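Local coordinates for protein IMPACT family member YigZ (Escherichia coli, PDB 1VI7) that is of uncertain function but may bind guanine ribonucleotides and hydrolyse ribonucleoside triphosphates, at residues E36-F41 / E97-V102. Numbering follows the deposited sequence.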
loop_
_atom_site.group_PDB
_atom_site.type_symbol
_atom_site.label_atom_id
_atom_site.label_comp_id
_atom_site.label_asym_id
_atom_site.label_seq_id
_atom_site.Cartn_x
_atom_site.Cartn_y
_atom_site.Cartn_z
ATOM N N GLU A 36 3.436 -0.286 8.130
ATOM C CA GLU A 36 4.079 -1.464 8.767
ATOM C C GLU A 36 4.691 -2.292 7.626
ATOM O O GLU A 36 5.882 -2.587 7.640
ATOM C CB GLU A 36 3.147 -2.309 9.599
ATOM C CG GLU A 36 3.761 -3.265 10.616
ATOM C CD GLU A 36 2.838 -4.387 11.063
ATOM O OE1 GLU A 36 1.985 -4.200 11.968
ATOM O OE2 GLU A 36 2.946 -5.504 10.509
ATOM N N ALA A 37 3.859 -2.473 6.600
ATOM C CA ALA A 37 4.243 -3.216 5.406
ATOM C C ALA A 37 5.562 -2.695 4.852
ATOM O O ALA A 37 6.500 -3.464 4.652
ATOM C CB ALA A 37 3.144 -3.144 4.377
ATOM N N ALA A 38 5.646 -1.383 4.660
ATOM C CA ALA A 38 6.888 -0.773 4.189
ATOM C C ALA A 38 8.061 -1.167 5.079
ATOM O O ALA A 38 9.108 -1.700 4.677
ATOM C CB ALA A 38 6.718 0.736 4.181
ATOM N N LYS A 39 7.885 -0.931 6.378
ATOM C CA LYS A 39 8.919 -1.261 7.354
ATOM C C LYS A 39 9.238 -2.749 7.367
ATOM O O LYS A 39 10.389 -3.157 7.540
ATOM C CB LYS A 39 8.458 -0.820 8.741
ATOM C CG LYS A 39 9.607 -0.708 9.736
ATOM C CD LYS A 39 9.677 0.720 10.281
ATOM C CE LYS A 39 10.151 1.672 9.176
ATOM N NZ LYS A 39 11.535 1.317 8.730
ATOM N N ALA A 40 8.196 -3.569 7.217
ATOM C CA ALA A 40 8.347 -5.002 7.139
ATOM C C ALA A 40 9.521 -5.469 6.298
ATOM O O ALA A 40 10.430 -6.134 6.826
ATOM C CB ALA A 40 7.055 -5.627 6.621
ATOM N N PHE A 41 9.581 -5.166 4.995
ATOM C CA PHE A 41 10.684 -5.692 4.198
ATOM C C PHE A 41 11.928 -4.858 4.170
ATOM O O PHE A 41 12.964 -5.252 3.595
ATOM C CB PHE A 41 10.216 -6.124 2.821
ATOM C CG PHE A 41 10.176 -5.039 1.795
ATOM C CD1 PHE A 41 11.043 -5.056 0.711
ATOM C CD2 PHE A 41 9.266 -3.998 1.920
ATOM C CE1 PHE A 41 11.007 -4.054 -0.240
ATOM C CE2 PHE A 41 9.227 -3.002 0.974
ATOM C CZ PHE A 41 10.099 -3.032 -0.100
ATOM N N GLU A 97 0.632 2.203 -2.950
ATOM C CA GLU A 97 0.984 1.051 -2.143
ATOM C C GLU A 97 2.266 0.362 -2.538
ATOM O O GLU A 97 2.338 -0.877 -2.593
ATOM C CB GLU A 97 -0.152 0.006 -2.239
ATOM C CG GLU A 97 -1.533 0.482 -1.873
ATOM C CD GLU A 97 -2.586 -0.603 -1.871
ATOM O OE1 GLU A 97 -3.777 -0.235 -1.830
ATOM O OE2 GLU A 97 -2.222 -1.804 -1.947
ATOM N N ILE A 98 3.360 1.108 -2.635
ATOM C CA ILE A 98 4.644 0.492 -3.001
ATOM C C ILE A 98 5.769 1.127 -2.199
ATOM O O ILE A 98 5.725 2.325 -1.948
ATOM C CB ILE A 98 4.892 0.660 -4.509
ATOM C CG1 ILE A 98 6.272 0.207 -4.936
ATOM C CG2 ILE A 98 4.633 2.092 -4.905
ATOM C CD1 ILE A 98 6.483 0.109 -6.435
ATOM N N THR A 99 6.836 0.386 -1.993
ATOM C CA THR A 99 7.975 0.834 -1.217
ATOM C C THR A 99 9.245 0.459 -1.953
ATOM O O THR A 99 9.206 -0.527 -2.693
ATOM C CB THR A 99 7.901 0.136 0.164
ATOM O OG1 THR A 99 6.883 0.777 0.953
ATOM C CG2 THR A 99 9.211 0.174 0.906
ATOM N N ALA A 100 10.330 1.208 -1.767
ATOM C CA ALA A 100 11.549 0.840 -2.507
ATOM C C ALA A 100 12.772 0.911 -1.608
ATOM O O ALA A 100 12.755 1.632 -0.613
ATOM C CB ALA A 100 11.719 1.762 -3.713
ATOM N N VAL A 101 13.758 0.046 -1.861
ATOM C CA VAL A 101 14.975 0.052 -1.126
ATOM C C VAL A 101 16.228 -0.037 -1.996
ATOM O O VAL A 101 16.475 -1.007 -2.707
ATOM C CB VAL A 101 15.097 -1.046 -0.066
ATOM C CG1 VAL A 101 16.535 -1.058 0.492
ATOM C CG2 VAL A 101 14.124 -0.835 1.083
ATOM N N VAL A 102 17.084 0.996 -1.884
ATOM C CA VAL A 102 18.365 0.843 -2.630
ATOM C C VAL A 102 19.378 0.338 -1.615
ATOM O O VAL A 102 19.084 0.470 -0.404
ATOM C CB VAL A 102 18.712 2.083 -3.401
ATOM C CG1 VAL A 102 19.828 1.832 -4.411
ATOM C CG2 VAL A 102 17.475 2.583 -4.176
#
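Thr99 projects from its strand at the helix and is met by two residues one turn apart, Ala38 and Phe41. Its branches divide the work: OG1 lies against Ala38, 3.2 Å from that residue's CB, while CG2 turns to the ring of Phe41. Here the two segments are nearest, with the CA atoms of Ala38 and Thr99 5.7 Å apart. The hydroxyl finds its polar partner in Thr32 OG1, with which it shares a hydrogen bond, and Trp59 touches both Ala38 and Thr99. Helix 34-48 links strand 23-31 to strand 57-60, two parallel strands with 98-105 between them, so this is a beta-alpha-beta crossover whose helix packs over the middle strand of the five-stranded sheet. With Phe41 CG between the backbone N and the carbonyl carbon (chi1 86°), the ring swings round so that its end nears the strand; CZ then comes 3.7 Å from Thr99 O, which lies at the ring edge, in plane. An alanine at Phe41 would remove the ring that rests against Thr99 and Ala30 and is likely to open a gap between helix and sheet. Val101 also points at the helix, but its CG2 stays 4.7 Å from Phe41 CE1, a looser fit. Glu36, Lys39 and Ala40 face solvent.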